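Long-range contacts in arginine decarboxylase (Campylobacter jejuni subsp. jejuni, PDB 3NZP), which probably catalyses the pyridoxal-phosphate-dependent decarboxylation of arginine to agmatine, a step in polyamine biosynthesis: residues K36-D41 against Y545-I550; L47-P52 against T534-S539; N67-E72 against Y295-V300. All coordinates share one frame; numbering follows the deposited sequence.

Contact 1 (K36-D41 against Y545-I550); sequences KELRDD and YEVEGI. With SO4 (sulfate ion), chain G.
Glu37 and Tyr545 meet through their polar ends: the phenol OH gives a weak hydrogen bond to the carboxylate, with Tyr545 OH 2.8 Å from Glu37 OE1. The two side chains run past each other in opposite directions, and the carboxylate and ring planes are 32° apart. Glu37 CG stands anti to the backbone N (chi1 -167°). Beyond CG the chain is extended, and OE1 at its end meets the phenol. The other oxygen, OE2, lies 4.0 Å from Val547 CG2. Beside this polar pair the contact is apolar. One methyl of Leu38 serves two partners, as Leu38 CD2 is 3.8 Å from Val547 CG1 and 3.8 Å from Ile550 CD1. Of the residues that touch here only Leu38 is buried; it also rests on Leu49 and Ala536 of the neighbouring strands. Tyr545 packs against Pro29 as well, and Val547 against Ile538. Arg39, which does not touch the strand, gives a weak hydrogen bond to a sulfate ion, which is also bonded to Gly45 N. The axes of segments 36-40 and 545-550 approach to 10.5 Å, their directions 49° apart. The arrangement is that of a surface helix, 31-40, laid over a beta-hairpin, since strand 545-551 pairs antiparallel with the preceding strand 534-540 in the mixed sheet of the beta domain.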
loop_
_atom_site.group_PDB
_atom_site.type_symbol
_atom_site.label_atom_id
_atom_site.label_comp_id
_atom_site.label_asym_id
_atom_site.label_seq_id
_atom_site.Cartn_x
_atom_site.Cartn_y
_atom_site.Cartn_z
ATOM N N LYS B 36 -16.014 -8.561 -23.559
ATOM C CA LYS B 36 -16.074 -9.713 -24.454
ATOM C C LYS B 36 -15.200 -9.528 -25.692
ATOM O O LYS B 36 -14.417 -10.414 -26.045
ATOM C CB LYS B 36 -17.514 -9.980 -24.885
ATOM C CG LYS B 36 -18.350 -10.734 -23.876
ATOM C CD LYS B 36 -19.723 -11.039 -24.471
ATOM C CE LYS B 36 -20.506 -12.068 -23.657
ATOM N NZ LYS B 36 -20.848 -11.612 -22.279
ATOM N N GLU B 37 -15.332 -8.375 -26.344
ATOM C CA GLU B 37 -14.554 -8.087 -27.544
ATOM C C GLU B 37 -13.065 -8.199 -27.248
ATOM O O GLU B 37 -12.322 -8.853 -27.984
ATOM C CB GLU B 37 -14.861 -6.687 -28.069
ATOM C CG GLU B 37 -14.324 -6.473 -29.471
ATOM C CD GLU B 37 -14.368 -5.023 -29.925
ATOM O OE1 GLU B 37 -15.398 -4.348 -29.708
ATOM O OE2 GLU B 37 -13.366 -4.565 -30.515
ATOM N N LEU B 38 -12.632 -7.553 -26.168
ATOM C CA LEU B 38 -11.232 -7.591 -25.771
ATOM C C LEU B 38 -10.796 -9.024 -25.489
ATOM O O LEU B 38 -9.672 -9.411 -25.812
ATOM C CB LEU B 38 -10.994 -6.711 -24.538
ATOM C CG LEU B 38 -10.616 -5.247 -24.815
ATOM C CD1 LEU B 38 -10.739 -4.436 -23.539
ATOM C CD2 LEU B 38 -9.196 -5.174 -25.358
ATOM N N ARG B 39 -11.680 -9.821 -24.896
ATOM C CA ARG B 39 -11.328 -11.207 -24.617
ATOM C C ARG B 39 -11.194 -11.947 -25.928
ATOM O O ARG B 39 -10.338 -12.819 -26.056
ATOM C CB ARG B 39 -12.384 -11.885 -23.764
ATOM C CG ARG B 39 -12.843 -11.040 -22.616
ATOM C CD ARG B 39 -13.534 -11.879 -21.579
ATOM N NE ARG B 39 -12.560 -12.543 -20.724
ATOM C CZ ARG B 39 -12.595 -13.831 -20.419
ATOM N NH1 ARG B 39 -13.562 -14.599 -20.907
ATOM N NH2 ARG B 39 -11.668 -14.343 -19.618
ATOM N N ASP B 40 -12.031 -11.605 -26.905
ATOM C CA ASP B 40 -11.963 -12.273 -28.200
ATOM C C ASP B 40 -10.670 -11.949 -28.898
ATOM O O ASP B 40 -10.182 -12.744 -29.707
ATOM C CB ASP B 40 -13.127 -11.876 -29.106
ATOM C CG ASP B 40 -14.472 -12.273 -28.535
ATOM O OD1 ASP B 40 -14.500 -13.061 -27.562
ATOM O OD2 ASP B 40 -15.503 -11.799 -29.069
ATOM N N ASP B 41 -10.117 -10.777 -28.599
ATOM C CA ASP B 41 -8.861 -10.376 -29.218
ATOM C C ASP B 41 -7.701 -11.079 -28.521
ATOM O O ASP B 41 -6.536 -10.903 -28.885
ATOM C CB ASP B 41 -8.681 -8.857 -29.142
ATOM C CG ASP B 41 -9.785 -8.093 -29.866
ATOM O OD1 ASP B 41 -10.467 -8.699 -30.724
ATOM O OD2 ASP B 41 -9.966 -6.883 -29.583
ATOM N N TYR B 545 -18.536 2.496 -29.959
ATOM C CA TYR B 545 -17.310 2.593 -29.162
ATOM C C TYR B 545 -16.151 1.983 -29.916
ATOM O O TYR B 545 -16.349 1.180 -30.811
ATOM C CB TYR B 545 -17.488 1.876 -27.828
ATOM C CG TYR B 545 -17.511 0.378 -27.931
ATOM C CD1 TYR B 545 -16.329 -0.358 -27.895
ATOM C CD2 TYR B 545 -18.716 -0.310 -28.030
ATOM C CE1 TYR B 545 -16.348 -1.746 -27.944
ATOM C CE2 TYR B 545 -18.747 -1.695 -28.081
ATOM C CZ TYR B 545 -17.560 -2.407 -28.035
ATOM O OH TYR B 545 -17.587 -3.781 -28.052
ATOM N N GLU B 546 -14.935 2.363 -29.561
ATOM C CA GLU B 546 -13.774 1.822 -30.247
ATOM C C GLU B 546 -12.596 1.590 -29.303
ATOM O O GLU B 546 -12.022 2.534 -28.747
ATOM C CB GLU B 546 -13.374 2.757 -31.390
ATOM C CG GLU B 546 -11.998 2.488 -31.968
ATOM C CD GLU B 546 -11.614 3.487 -33.047
ATOM O OE1 GLU B 546 -10.407 3.579 -33.373
ATOM O OE2 GLU B 546 -12.519 4.178 -33.571
ATOM N N VAL B 547 -12.246 0.322 -29.120
ATOM C CA VAL B 547 -11.132 -0.036 -28.254
ATOM C C VAL B 547 -9.856 0.532 -28.848
ATOM O O VAL B 547 -9.710 0.585 -30.065
ATOM C CB VAL B 547 -10.985 -1.566 -28.137
ATOM C CG1 VAL B 547 -9.800 -1.908 -27.249
ATOM C CG2 VAL B 547 -12.265 -2.160 -27.567
ATOM N N GLU B 548 -8.940 0.972 -27.995
ATOM C CA GLU B 548 -7.679 1.523 -28.475
ATOM C C GLU B 548 -6.695 1.777 -27.343
ATOM O O GLU B 548 -7.090 1.885 -26.188
ATOM C CB GLU B 548 -7.926 2.818 -29.239
ATOM C CG GLU B 548 -8.713 3.852 -28.475
ATOM C CD GLU B 548 -9.154 4.990 -29.373
ATOM O OE1 GLU B 548 -10.071 4.773 -30.211
ATOM O OE2 GLU B 548 -8.577 6.093 -29.248
ATOM N N GLY B 549 -5.412 1.854 -27.671
ATOM C CA GLY B 549 -4.414 2.093 -26.645
ATOM C C GLY B 549 -4.367 1.007 -25.588
ATOM O O GLY B 549 -4.439 1.273 -24.382
ATOM N N ILE B 550 -4.243 -0.229 -26.048
ATOM C CA ILE B 550 -4.177 -1.375 -25.162
ATOM C C ILE B 550 -2.757 -1.545 -24.616
ATOM O O ILE B 550 -1.779 -1.284 -25.308
ATOM C CB ILE B 550 -4.587 -2.645 -25.934
ATOM C CG1 ILE B 550 -5.969 -2.428 -26.548
ATOM C CG2 ILE B 550 -4.596 -3.842 -25.026
ATOM C CD1 ILE B 550 -6.452 -3.584 -27.407
HETATM S S SO4 G . -9.541 -15.871 -17.605
HETATM O O1 SO4 G . -10.508 -16.504 -16.678
HETATM O O2 SO4 G . -8.171 -16.046 -17.084
HETATM O O3 SO4 G . -9.824 -14.430 -17.724
HETATM O O4 SO4 G . -9.660 -16.509 -18.932
#

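Contact 2 (L47-P52 against T534-S539); sequences LLLRFP and TEAIIS
The carboxylate oxygen Glu535 OE2 takes the N-H of Arg50 in a salt bridge, Arg50 NE lying 2.8 Å away. The donor meets OE2 from above the carboxylate plane, while OE2 itself lies close to the plane of the guanidinium, at its edge. A second, weak bond joins Arg50 NH2 to Glu535 OE1 at 2.9 Å, although the two flat groups are turned 68° apart. The Arg50 chain is extended from CG to NE, and NH1 reaches on to Glu521 in a further salt bridge and to His329. The guanidinium probably offsets the repulsion between the two neighbouring carboxylates. Beneath this cluster the backbones pair as parallel strands. Leu48 and Arg50 each bond through both N and O: Leu48 N to Thr534 O is 2.8 Å, and Ile538 N to Arg50 O is also 2.8 Å. On the opposite face Leu49 CD2 lies 4.0 Å from Ala536 CB. At the far end Phe51 CE1 comes within 3.5 Å of Ile538 CB, the two side chains side by side and pointing the same way, and Ile34 of helix 31-40 packs against both. Pro52 CG touches Ile537 CG2 as helix 52-72 begins. The other edge of strand 47-50 pairs antiparallel with strand 330-341, making it an interior strand of the mixed sheet of the beta domain, which in this decarboxylase family accompanies the cofactor-binding barrel.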
loop_
_atom_site.group_PDB
_atom_site.type_symbol
_atom_site.label_atom_id
_atom_site.label_comp_id
_atom_site.label_asym_id
_atom_site.label_seq_id
_atom_site.Cartn_x
_atom_site.Cartn_y
_atom_site.Cartn_z
ATOM N N LEU B 47 -8.921 -6.769 -16.446
ATOM C CA LEU B 47 -8.577 -5.624 -17.265
ATOM C C LEU B 47 -9.110 -4.326 -16.706
ATOM O O LEU B 47 -10.198 -4.267 -16.137
ATOM C CB LEU B 47 -9.036 -5.793 -18.712
ATOM C CG LEU B 47 -10.372 -6.464 -18.985
ATOM C CD1 LEU B 47 -10.914 -5.971 -20.313
ATOM C CD2 LEU B 47 -10.190 -7.992 -19.018
ATOM N N LEU B 48 -8.301 -3.285 -16.851
ATOM C CA LEU B 48 -8.665 -1.961 -16.395
ATOM C C LEU B 48 -9.094 -1.162 -17.624
ATOM O O LEU B 48 -8.328 -1.033 -18.573
ATOM C CB LEU B 48 -7.474 -1.290 -15.736
ATOM C CG LEU B 48 -7.754 0.150 -15.300
ATOM C CD1 LEU B 48 -8.786 0.126 -14.192
ATOM C CD2 LEU B 48 -6.471 0.832 -14.830
ATOM N N LEU B 49 -10.319 -0.644 -17.616
ATOM C CA LEU B 49 -10.809 0.142 -18.745
ATOM C C LEU B 49 -10.847 1.623 -18.403
ATOM O O LEU B 49 -11.252 2.000 -17.304
ATOM C CB LEU B 49 -12.209 -0.306 -19.152
ATOM C CG LEU B 49 -12.287 -1.781 -19.544
ATOM C CD1 LEU B 49 -13.694 -2.142 -20.004
ATOM C CD2 LEU B 49 -11.288 -2.030 -20.647
ATOM N N ARG B 50 -10.406 2.456 -19.342
ATOM C CA ARG B 50 -10.416 3.899 -19.152
ATOM C C ARG B 50 -11.388 4.506 -20.156
ATOM O O ARG B 50 -11.329 4.212 -21.358
ATOM C CB ARG B 50 -9.032 4.499 -19.381
ATOM C CG ARG B 50 -7.999 4.180 -18.341
ATOM C CD ARG B 50 -6.710 4.957 -18.630
ATOM N NE ARG B 50 -5.522 4.283 -18.098
ATOM C CZ ARG B 50 -5.281 4.081 -16.804
ATOM N NH1 ARG B 50 -6.148 4.505 -15.890
ATOM N NH2 ARG B 50 -4.179 3.441 -16.432
ATOM N N PHE B 51 -12.277 5.356 -19.660
ATOM C CA PHE B 51 -13.262 6.016 -20.502
ATOM C C PHE B 51 -13.010 7.521 -20.527
ATOM O O PHE B 51 -13.509 8.264 -19.676
ATOM C CB PHE B 51 -14.665 5.725 -19.972
ATOM C CG PHE B 51 -15.068 4.290 -20.104
ATOM C CD1 PHE B 51 -15.487 3.786 -21.333
ATOM C CD2 PHE B 51 -15.037 3.441 -19.000
ATOM C CE1 PHE B 51 -15.873 2.463 -21.464
ATOM C CE2 PHE B 51 -15.419 2.108 -19.115
ATOM C CZ PHE B 51 -15.842 1.616 -20.354
ATOM N N PRO B 52 -12.229 7.991 -21.509
ATOM C CA PRO B 52 -11.917 9.412 -21.630
ATOM C C PRO B 52 -13.156 10.290 -21.509
ATOM O O PRO B 52 -13.107 11.356 -20.899
ATOM C CB PRO B 52 -11.280 9.513 -23.007
ATOM C CG PRO B 52 -10.646 8.186 -23.179
ATOM C CD PRO B 52 -11.696 7.249 -22.656
ATOM N N THR B 534 -4.036 -5.813 -17.715
ATOM C CA THR B 534 -4.098 -5.196 -19.027
ATOM C C THR B 534 -5.066 -4.021 -18.973
ATOM O O THR B 534 -6.136 -4.120 -18.379
ATOM C CB THR B 534 -4.586 -6.185 -20.083
ATOM O OG1 THR B 534 -3.614 -7.220 -20.253
ATOM C CG2 THR B 534 -4.810 -5.481 -21.396
ATOM N N GLU B 535 -4.690 -2.897 -19.571
ATOM C CA GLU B 535 -5.582 -1.751 -19.574
ATOM C C GLU B 535 -5.868 -1.341 -21.005
ATOM O O GLU B 535 -5.043 -1.544 -21.897
ATOM C CB GLU B 535 -4.972 -0.583 -18.809
ATOM C CG GLU B 535 -3.846 0.143 -19.527
ATOM C CD GLU B 535 -3.389 1.390 -18.759
ATOM O OE1 GLU B 535 -2.800 1.233 -17.649
ATOM O OE2 GLU B 535 -3.637 2.522 -19.264
ATOM N N ALA B 536 -7.050 -0.781 -21.229
ATOM C CA ALA B 536 -7.439 -0.359 -22.563
ATOM C C ALA B 536 -8.229 0.928 -22.462
ATOM O O ALA B 536 -8.966 1.124 -21.497
ATOM C CB ALA B 536 -8.286 -1.442 -23.222
ATOM N N ILE B 537 -8.075 1.798 -23.456
ATOM C CA ILE B 537 -8.786 3.075 -23.489
ATOM C C ILE B 537 -9.967 2.997 -24.443
ATOM O O ILE B 537 -9.781 2.832 -25.644
ATOM C CB ILE B 537 -7.861 4.177 -23.951
ATOM C CG1 ILE B 537 -6.660 4.223 -23.012
ATOM C CG2 ILE B 537 -8.616 5.503 -24.020
ATOM C CD1 ILE B 537 -5.576 5.142 -23.478
ATOM N N ILE B 538 -11.180 3.125 -23.911
ATOM C CA ILE B 538 -12.380 3.034 -24.736
ATOM C C ILE B 538 -12.937 4.383 -25.174
ATOM O O ILE B 538 -13.320 5.206 -24.339
ATOM C CB ILE B 538 -13.493 2.271 -23.997
ATOM C CG1 ILE B 538 -12.937 0.965 -23.443
ATOM C CG2 ILE B 538 -14.627 1.965 -24.939
ATOM C CD1 ILE B 538 -12.176 0.165 -24.469
ATOM N N SER B 539 -12.982 4.603 -26.486
ATOM C CA SER B 539 -13.507 5.846 -27.038
ATOM C C SER B 539 -14.945 5.635 -27.467
ATOM O O SER B 539 -15.295 4.583 -27.987
ATOM C CB SER B 539 -12.680 6.284 -28.239
ATOM O OG SER B 539 -13.099 7.563 -28.679
#

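Contact 3 (N67-E72 against Y295-V300); sequences NKARKE and YANDVV
Two neighbouring outer helices of the cofactor-binding alpha/beta (TIM) barrel, 52-72 and 292-309, meet here through Ala69, Arg70 and Glu72 on one and Ala296, Asn297 and Val300 on the other. Helix 52-72 leads into the first barrel strand, 79-84, and helix 292-309 into the last, 316-319, so the contact lies on the outside of the seam where the parallel barrel closes. The segment axes approach to 8.5 Å with a signed crossing angle of -43°. Small side chains face each other near the closest point: Ala69 CB is 3.7 Å from Ala296 CB. Val300 lies against the next part of helix 52-72, its CG2 4.0 Å from Ala69 CB and 3.9 Å from Arg70 CG, and Tyr75 also packs on this valine. Toward the surface, Glu72 and Asn297 cross at about a right angle. Their oxygens Glu72 OE1 and Asn297 OD1 are both acceptors and do not bond to each other. Arg293, one turn before Asn297 on the same helix, serves both: its NH1 forms a salt bridge with Glu72 OE1 and its NE a hydrogen bond with Asn297 OD1, which probably offsets the repulsion between the two oxygens. A chi1 of -169° puts Glu72 CG anti to the backbone N, and the extended chain ends with OE1 beside Asn297 OD1. The polar end of Arg70 turns elsewhere: NH2 bonds to Gly77 O, and Arg70 NH1 gives a nearly straight bond (170°) to Asn67 OD1, 2.9 Å away and close to the guanidinium plane.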
loop_
_atom_site.group_PDB
_atom_site.type_symbol
_atom_site.label_atom_id
_atom_site.label_comp_id
_atom_site.label_asym_id
_atom_site.label_seq_id
_atom_site.Cartn_x
_atom_site.Cartn_y
_atom_site.Cartn_z
ATOM N N ASN B 67 -18.832 27.940 -12.515
ATOM C CA ASN B 67 -19.239 29.088 -13.301
ATOM C C ASN B 67 -20.644 29.510 -12.899
ATOM O O ASN B 67 -20.909 30.691 -12.677
ATOM C CB ASN B 67 -19.150 28.789 -14.792
ATOM C CG ASN B 67 -17.738 28.897 -15.301
ATOM O OD1 ASN B 67 -16.942 29.688 -14.772
ATOM N ND2 ASN B 67 -17.409 28.115 -16.329
ATOM N N LYS B 68 -21.536 28.536 -12.776
ATOM C CA LYS B 68 -22.899 28.820 -12.376
ATOM C C LYS B 68 -22.889 29.421 -10.974
ATOM O O LYS B 68 -23.726 30.251 -10.640
ATOM C CB LYS B 68 -23.739 27.540 -12.431
ATOM C CG LYS B 68 -23.802 26.993 -13.849
ATOM C CD LYS B 68 -24.956 26.041 -14.091
ATOM C CE LYS B 68 -24.750 24.705 -13.425
ATOM N NZ LYS B 68 -25.862 23.780 -13.785
ATOM N N ALA B 69 -21.929 29.025 -10.155
ATOM C CA ALA B 69 -21.848 29.561 -8.816
ATOM C C ALA B 69 -21.350 30.987 -8.877
ATOM O O ALA B 69 -21.779 31.840 -8.104
ATOM C CB ALA B 69 -20.903 28.735 -7.966
ATOM N N ARG B 70 -20.432 31.264 -9.787
ATOM C CA ARG B 70 -19.919 32.616 -9.877
ATOM C C ARG B 70 -20.964 33.583 -10.378
ATOM O O ARG B 70 -21.052 34.707 -9.894
ATOM C CB ARG B 70 -18.686 32.666 -10.766
ATOM C CG ARG B 70 -17.414 32.387 -10.004
ATOM C CD ARG B 70 -16.245 32.888 -10.789
ATOM N NE ARG B 70 -16.277 32.315 -12.121
ATOM C CZ ARG B 70 -15.692 32.858 -13.177
ATOM N NH1 ARG B 70 -15.768 32.255 -14.358
ATOM N NH2 ARG B 70 -15.042 34.007 -13.049
ATOM N N LYS B 71 -21.770 33.147 -11.337
ATOM C CA LYS B 71 -22.805 34.014 -11.890
ATOM C C LYS B 71 -23.892 34.300 -10.873
ATOM O O LYS B 71 -24.410 35.416 -10.806
ATOM C CB LYS B 71 -23.412 33.379 -13.146
ATOM C CG LYS B 71 -22.457 33.359 -14.344
ATOM C CD LYS B 71 -22.053 34.782 -14.760
ATOM C CE LYS B 71 -21.159 34.809 -15.999
ATOM N NZ LYS B 71 -21.001 36.193 -16.526
ATOM N N GLU B 72 -24.233 33.287 -10.080
ATOM C CA GLU B 72 -25.267 33.434 -9.068
ATOM C C GLU B 72 -24.933 34.610 -8.175
ATOM O O GLU B 72 -25.751 35.490 -7.987
ATOM C CB GLU B 72 -25.390 32.171 -8.221
ATOM C CG GLU B 72 -26.619 32.168 -7.341
ATOM C CD GLU B 72 -26.615 31.051 -6.313
ATOM O OE1 GLU B 72 -26.488 29.871 -6.710
ATOM O OE2 GLU B 72 -26.746 31.348 -5.105
ATOM N N TYR B 295 -20.346 23.167 -2.619
ATOM C CA TYR B 295 -18.935 23.462 -2.448
ATOM C C TYR B 295 -18.609 24.733 -3.233
ATOM O O TYR B 295 -17.995 25.662 -2.706
ATOM C CB TYR B 295 -18.109 22.274 -2.935
ATOM C CG TYR B 295 -16.620 22.494 -2.939
ATOM C CD1 TYR B 295 -15.960 22.862 -4.103
ATOM C CD2 TYR B 295 -15.873 22.336 -1.784
ATOM C CE1 TYR B 295 -14.590 23.067 -4.114
ATOM C CE2 TYR B 295 -14.505 22.539 -1.779
ATOM C CZ TYR B 295 -13.865 22.907 -2.949
ATOM O OH TYR B 295 -12.503 23.143 -2.961
ATOM N N ALA B 296 -19.040 24.785 -4.487
ATOM C CA ALA B 296 -18.780 25.960 -5.308
ATOM C C ALA B 296 -19.465 27.207 -4.741
ATOM O O ALA B 296 -18.812 28.233 -4.534
ATOM C CB ALA B 296 -19.222 25.712 -6.758
ATOM N N ASN B 297 -20.769 27.135 -4.482
ATOM C CA ASN B 297 -21.464 28.297 -3.941
ATOM C C ASN B 297 -20.769 28.794 -2.679
ATOM O O ASN B 297 -20.528 29.992 -2.525
ATOM C CB ASN B 297 -22.927 27.978 -3.624
ATOM C CG ASN B 297 -23.748 27.733 -4.863
ATOM O OD1 ASN B 297 -23.508 28.333 -5.908
ATOM N ND2 ASN B 297 -24.737 26.859 -4.750
ATOM N N ASP B 298 -20.430 27.871 -1.785
ATOM C CA ASP B 298 -19.752 28.250 -0.556
ATOM C C ASP B 298 -18.446 28.984 -0.840
ATOM O O ASP B 298 -18.169 30.017 -0.235
ATOM C CB ASP B 298 -19.504 27.025 0.315
ATOM C CG ASP B 298 -20.766 26.539 0.982
ATOM O OD1 ASP B 298 -20.763 25.440 1.593
ATOM O OD2 ASP B 298 -21.774 27.263 0.899
ATOM N N VAL B 299 -17.640 28.466 -1.761
ATOM C CA VAL B 299 -16.372 29.116 -2.074
ATOM C C VAL B 299 -16.587 30.526 -2.581
ATOM O O VAL B 299 -16.015 31.481 -2.053
ATOM C CB VAL B 299 -15.552 28.323 -3.129
ATOM C CG1 VAL B 299 -14.299 29.101 -3.535
ATOM C CG2 VAL B 299 -15.157 26.971 -2.563
ATOM N N VAL B 300 -17.432 30.664 -3.593
ATOM C CA VAL B 300 -17.692 31.972 -4.170
ATOM C C VAL B 300 -18.292 32.948 -3.171
ATOM O O VAL B 300 -17.961 34.131 -3.170
ATOM C CB VAL B 300 -18.633 31.858 -5.355
ATOM C CG1 VAL B 300 -18.918 33.235 -5.909
ATOM C CG2 VAL B 300 -18.013 30.977 -6.407
#

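Contacts 1 and 2 are built on the same sheet. Strands 534-540 and 545-551 are neighbours in it, Glu546 N lying 2.7 Å from Ser539 O, and Leu38 CD1 of contact 1 packs 3.6 Å from Leu47 CD1 of contact 2. Contact 2 is buried and depends on backbone pairing with a salt bridge on one face; contact 1 is a surface contact of side chains alone, with a few methyls and one weak hydrogen bond. Contact 3 belongs to the barrel, its centre about 33 Å from that of contact 2. Partly buried, it packs helix on helix and relies on Arg293 for polar linkage. Helix 52-72 joins the two regions, beginning at contact 2 and ending at contact 3.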